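Long-range contact in cytoplasmic Protein STM1381 (Salmonella enterica subsp. enterica serovar Typhimurium, PDB 3SOZ), which is of unknown function but belongs to a putative glutamine amidotransferase family, probably with a class I glutaminase-like fold: residues E153-V165 / Q171-N183. Sequence-based numbering, arbitrary orientation.
Sequences ELPQGCKAVNTAV and QPFSEWPPLLGYN
E153 pairs with G181 as an antiparallel, non-hydrogen-bonded pair. Its OE1 also reaches L180 through a water, which donates to that oxygen and to L180 O. W224 holds the same OE1, and R151 forms a salt bridge with OE2. L154 N donates to L180 O at 2.7 Å, so two bonds grip this carbonyl. L154 packs against G181 and Y182; its CD1 meets the edge of the Y182 ring, in plane, 3.8 Å from CD1 of Y182. A type I turn from L154 to G157 then takes the chain round a corner. L180 CD2 packs on G157 CA at 3.7 Å. C158 and L179 form an antiparallel hydrogen-bonded pair, each N donating to the other's O. The aliphatic part of K159 runs past W176 O, and its NZ makes a long salt bridge to E175. A160 CB sits over one face of the W176 indole, a CH-pi contact 3.6 Å from the five-membered ring centroid. F173, from the same segment as W176, sets CE1 near the rim of the opposite face. With its CG anti to the carbonyl carbon (chi1 -71°), N162 brings OD1 to the edge of the indole and accepts from W176 NE1 at 3.0 Å. The donor lies above the amide plane, not on a lone pair; amide and indole planes are 78° apart. The hairpin adds to the large mixed sheet: strand 192-197 pairs with 157-162, helix 227-230 packs on W176 to L179, and a second subunit forms backbone hydrogen bonds with P155 and packs on L180, where the two segments turn their corners.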
loop_
_atom_site.group_PDB
_atom_site.type_symbol
_atom_site.label_atom_id
_atom_site.label_comp_id
_atom_site.label_asym_id
_atom_site.label_seq_id
_atom_site.Cartn_x
_atom_site.Cartn_y
_atom_site.Cartn_z
ATOM N N GLU A 153 -14.607 7.966 -0.471
ATOM C CA GLU A 153 -15.297 8.180 0.801
ATOM C C GLU A 153 -16.222 9.327 0.584
ATOM O O GLU A 153 -15.822 10.328 -0.025
ATOM C CB GLU A 153 -14.352 8.496 1.956
ATOM C CG GLU A 153 -13.251 7.512 2.125
ATOM C CD GLU A 153 -13.654 6.225 2.858
ATOM O OE1 GLU A 153 -14.862 6.002 3.141
ATOM O OE2 GLU A 153 -12.716 5.427 3.162
ATOM N N LEU A 154 -17.448 9.157 1.086
ATOM C CA LEU A 154 -18.538 10.095 0.912
ATOM C C LEU A 154 -19.093 10.365 2.285
ATOM O O LEU A 154 -20.182 9.865 2.653
ATOM C CB LEU A 154 -19.643 9.476 0.056
ATOM C CG LEU A 154 -19.218 9.083 -1.358
ATOM C CD1 LEU A 154 -20.314 8.294 -2.056
ATOM C CD2 LEU A 154 -18.712 10.299 -2.183
ATOM N N PRO A 155 -18.349 11.138 3.077
ATOM C CA PRO A 155 -18.902 11.357 4.399
ATOM C C PRO A 155 -20.250 12.056 4.315
ATOM O O PRO A 155 -21.070 11.895 5.215
ATOM C CB PRO A 155 -17.875 12.234 5.094
ATOM C CG PRO A 155 -16.865 12.595 4.059
ATOM C CD PRO A 155 -16.999 11.695 2.887
ATOM N N GLN A 156 -20.473 12.828 3.252
ATOM C CA GLN A 156 -21.699 13.635 3.095
ATOM C C GLN A 156 -22.797 12.768 2.548
ATOM O O GLN A 156 -23.966 13.122 2.612
ATOM C CB GLN A 156 -21.497 14.813 2.155
ATOM C CG GLN A 156 -21.209 14.389 0.717
ATOM C CD GLN A 156 -19.711 14.091 0.447
ATOM O OE1 GLN A 156 -19.022 13.436 1.216
ATOM N NE2 GLN A 156 -19.225 14.601 -0.630
ATOM N N GLY A 157 -22.425 11.613 2.030
ATOM C CA GLY A 157 -23.391 10.676 1.517
ATOM C C GLY A 157 -23.739 11.095 0.121
ATOM O O GLY A 157 -23.655 12.251 -0.216
ATOM N N CYS A 158 -24.145 10.158 -0.701
ATOM C CA CYS A 158 -24.489 10.500 -2.036
ATOM C C CYS A 158 -25.535 9.522 -2.474
ATOM O O CYS A 158 -25.457 8.346 -2.116
ATOM C CB CYS A 158 -23.239 10.398 -2.883
ATOM S SG CYS A 158 -23.483 10.550 -4.627
ATOM N N LYS A 159 -26.551 10.024 -3.188
ATOM C CA LYS A 159 -27.629 9.180 -3.739
ATOM C C LYS A 159 -27.299 8.661 -5.129
ATOM O O LYS A 159 -26.913 9.418 -6.034
ATOM C CB LYS A 159 -28.962 9.908 -3.774
ATOM C CG LYS A 159 -29.444 10.372 -2.402
ATOM C CD LYS A 159 -30.962 10.675 -2.359
ATOM C CE LYS A 159 -31.287 11.663 -1.251
ATOM N NZ LYS A 159 -32.191 12.743 -1.775
ATOM N N ALA A 160 -27.461 7.350 -5.278
ATOM C CA ALA A 160 -27.231 6.679 -6.537
ATOM C C ALA A 160 -28.428 6.924 -7.420
ATOM O O ALA A 160 -29.574 7.019 -6.930
ATOM C CB ALA A 160 -27.077 5.215 -6.306
ATOM N N VAL A 161 -28.177 7.036 -8.717
ATOM C CA VAL A 161 -29.267 7.026 -9.687
ATOM C C VAL A 161 -29.203 5.815 -10.621
ATOM O O VAL A 161 -28.151 5.518 -11.191
ATOM C CB VAL A 161 -29.358 8.352 -10.510
ATOM C CG1 VAL A 161 -29.669 9.552 -9.595
ATOM C CG2 VAL A 161 -28.071 8.586 -11.358
ATOM N N ASN A 162 -30.338 5.119 -10.739
ATOM C CA ASN A 162 -30.624 4.153 -11.813
ATOM C C ASN A 162 -30.277 4.619 -13.236
ATOM O O ASN A 162 -30.149 5.790 -13.541
ATOM C CB ASN A 162 -32.091 3.763 -11.777
ATOM C CG ASN A 162 -32.439 2.905 -10.597
ATOM O OD1 ASN A 162 -31.577 2.282 -10.000
ATOM N ND2 ASN A 162 -33.723 2.862 -10.249
ATOM N N THR A 163 -30.117 3.660 -14.111
ATOM C CA THR A 163 -29.583 3.919 -15.412
ATOM C C THR A 163 -30.774 3.750 -16.355
ATOM O O THR A 163 -31.833 3.302 -15.919
ATOM C CB THR A 163 -28.401 2.925 -15.631
ATOM O OG1 THR A 163 -27.275 3.616 -16.158
ATOM C CG2 THR A 163 -28.747 1.752 -16.511
ATOM N N ALA A 164 -30.631 4.125 -17.624
ATOM C CA ALA A 164 -31.722 3.936 -18.608
ATOM C C ALA A 164 -32.111 2.440 -18.792
ATOM O O ALA A 164 -33.304 2.126 -18.893
ATOM C CB ALA A 164 -31.374 4.603 -19.969
ATOM N N VAL A 165 -31.123 1.530 -18.819
ATOM C CA VAL A 165 -31.387 0.086 -18.908
ATOM C C VAL A 165 -32.530 -0.380 -17.983
ATOM O O VAL A 165 -32.500 -0.180 -16.780
ATOM C CB VAL A 165 -30.120 -0.753 -18.659
ATOM C CG1 VAL A 165 -30.421 -2.236 -18.789
ATOM C CG2 VAL A 165 -29.021 -0.356 -19.629
ATOM N N GLN A 171 -36.615 -1.964 -11.203
ATOM C CA GLN A 171 -37.964 -1.397 -11.448
ATOM C C GLN A 171 -38.536 -0.727 -10.195
ATOM O O GLN A 171 -38.757 0.492 -10.200
ATOM C CB GLN A 171 -38.971 -2.405 -12.074
ATOM C CG GLN A 171 -38.776 -2.770 -13.595
ATOM C CD GLN A 171 -38.141 -1.665 -14.525
ATOM O OE1 GLN A 171 -38.249 -1.744 -15.769
ATOM N NE2 GLN A 171 -37.458 -0.672 -13.926
ATOM N N PRO A 172 -38.695 -1.511 -9.105
ATOM C CA PRO A 172 -39.490 -1.128 -7.927
ATOM C C PRO A 172 -39.136 0.203 -7.219
ATOM O O PRO A 172 -39.863 0.605 -6.290
ATOM C CB PRO A 172 -39.287 -2.322 -6.972
ATOM C CG PRO A 172 -38.811 -3.451 -7.864
ATOM C CD PRO A 172 -37.979 -2.781 -8.876
ATOM N N PHE A 173 -38.051 0.868 -7.642
ATOM C CA PHE A 173 -37.613 2.145 -7.043
ATOM C C PHE A 173 -36.927 3.011 -8.085
ATOM O O PHE A 173 -36.473 2.505 -9.134
ATOM C CB PHE A 173 -36.638 1.898 -5.878
ATOM C CG PHE A 173 -35.378 1.165 -6.286
ATOM C CD1 PHE A 173 -34.336 1.839 -6.942
ATOM C CD2 PHE A 173 -35.241 -0.197 -6.035
ATOM C CE1 PHE A 173 -33.198 1.178 -7.350
ATOM C CE2 PHE A 173 -34.099 -0.860 -6.439
ATOM C CZ PHE A 173 -33.077 -0.169 -7.093
ATOM N N SER A 174 -36.824 4.308 -7.793
ATOM C CA SER A 174 -36.076 5.226 -8.679
ATOM C C SER A 174 -35.039 6.063 -7.941
ATOM O O SER A 174 -33.990 6.412 -8.510
ATOM C CB SER A 174 -37.018 6.145 -9.484
ATOM O OG SER A 174 -37.660 7.097 -8.649
ATOM N N GLU A 175 -35.368 6.386 -6.688
ATOM C CA GLU A 175 -34.495 7.143 -5.792
ATOM C C GLU A 175 -33.822 6.230 -4.740
ATOM O O GLU A 175 -34.476 5.402 -4.064
ATOM C CB GLU A 175 -35.289 8.298 -5.154
ATOM C CG GLU A 175 -34.867 8.714 -3.714
ATOM C CD GLU A 175 -35.065 10.214 -3.417
ATOM O OE1 GLU A 175 -34.832 11.056 -4.339
ATOM O OE2 GLU A 175 -35.426 10.535 -2.251
ATOM N N TRP A 176 -32.503 6.375 -4.638
ATOM C CA TRP A 176 -31.676 5.573 -3.724
ATOM C C TRP A 176 -31.440 6.261 -2.377
ATOM O O TRP A 176 -31.381 7.498 -2.303
ATOM C CB TRP A 176 -30.324 5.334 -4.367
ATOM C CG TRP A 176 -30.286 4.226 -5.383
ATOM C CD1 TRP A 176 -30.584 4.315 -6.719
ATOM C CD2 TRP A 176 -29.863 2.875 -5.158
ATOM N NE1 TRP A 176 -30.383 3.101 -7.335
ATOM C CE2 TRP A 176 -29.945 2.197 -6.401
ATOM C CE3 TRP A 176 -29.411 2.165 -4.026
ATOM C CZ2 TRP A 176 -29.596 0.836 -6.539
ATOM C CZ3 TRP A 176 -29.085 0.804 -4.166
ATOM C CH2 TRP A 176 -29.173 0.162 -5.411
ATOM N N PRO A 177 -31.286 5.468 -1.298
ATOM C CA PRO A 177 -30.852 6.117 -0.045
ATOM C C PRO A 177 -29.358 6.454 -0.153
ATOM O O PRO A 177 -28.657 5.887 -1.019
ATOM C CB PRO A 177 -31.107 5.061 1.021
ATOM C CG PRO A 177 -31.514 3.783 0.249
ATOM C CD PRO A 177 -31.309 3.998 -1.189
ATOM N N PRO A 178 -28.865 7.400 0.674
ATOM C CA PRO A 178 -27.454 7.745 0.493
ATOM C C PRO A 178 -26.515 6.631 1.004
ATOM O O PRO A 178 -26.813 5.961 1.982
ATOM C CB PRO A 178 -27.304 9.014 1.332
ATOM C CG PRO A 178 -28.320 8.833 2.412
ATOM C CD PRO A 178 -29.486 8.185 1.766
ATOM N N LEU A 179 -25.395 6.437 0.324
ATOM C CA LEU A 179 -24.348 5.537 0.808
ATOM C C LEU A 179 -23.160 6.427 1.172
ATOM O O LEU A 179 -23.021 7.495 0.576
ATOM C CB LEU A 179 -23.983 4.517 -0.278
ATOM C CG LEU A 179 -25.097 3.549 -0.706
ATOM C CD1 LEU A 179 -24.771 2.964 -2.037
ATOM C CD2 LEU A 179 -25.351 2.432 0.273
ATOM N N LEU A 180 -22.315 5.981 2.114
ATOM C CA LEU A 180 -21.173 6.759 2.583
ATOM C C LEU A 180 -19.817 6.483 1.904
ATOM O O LEU A 180 -18.791 7.119 2.249
ATOM C CB LEU A 180 -21.049 6.656 4.085
ATOM C CG LEU A 180 -22.291 7.071 4.866
ATOM C CD1 LEU A 180 -21.983 7.107 6.347
ATOM C CD2 LEU A 180 -22.670 8.438 4.414
ATOM N N GLY A 181 -19.803 5.570 0.934
ATOM C CA GLY A 181 -18.631 5.397 0.106
ATOM C C GLY A 181 -18.811 4.197 -0.806
ATOM O O GLY A 181 -19.811 3.484 -0.706
ATOM N N TYR A 182 -17.859 3.980 -1.713
ATOM C CA TYR A 182 -17.912 2.839 -2.597
ATOM C C TYR A 182 -16.519 2.616 -3.168
ATOM O O TYR A 182 -15.637 3.476 -3.075
ATOM C CB TYR A 182 -18.925 3.072 -3.767
ATOM C CG TYR A 182 -18.571 4.272 -4.644
ATOM C CD1 TYR A 182 -18.940 5.542 -4.274
ATOM C CD2 TYR A 182 -17.831 4.132 -5.794
ATOM C CE1 TYR A 182 -18.616 6.634 -5.014
ATOM C CE2 TYR A 182 -17.483 5.250 -6.544
ATOM C CZ TYR A 182 -17.887 6.502 -6.112
ATOM O OH TYR A 182 -17.572 7.650 -6.807
ATOM N N ASN A 183 -16.354 1.452 -3.783
ATOM C CA ASN A 183 -15.188 1.152 -4.571
ATOM C C ASN A 183 -15.361 1.700 -5.986
ATOM O O ASN A 183 -16.372 1.483 -6.635
ATOM C CB ASN A 183 -14.986 -0.357 -4.605
ATOM C CG ASN A 183 -14.533 -0.930 -3.273
ATOM O OD1 ASN A 183 -15.313 -1.539 -2.529
ATOM N ND2 ASN A 183 -13.246 -0.758 -2.977
HETATM O O HOH W 1 -16.811 7.122 4.330
#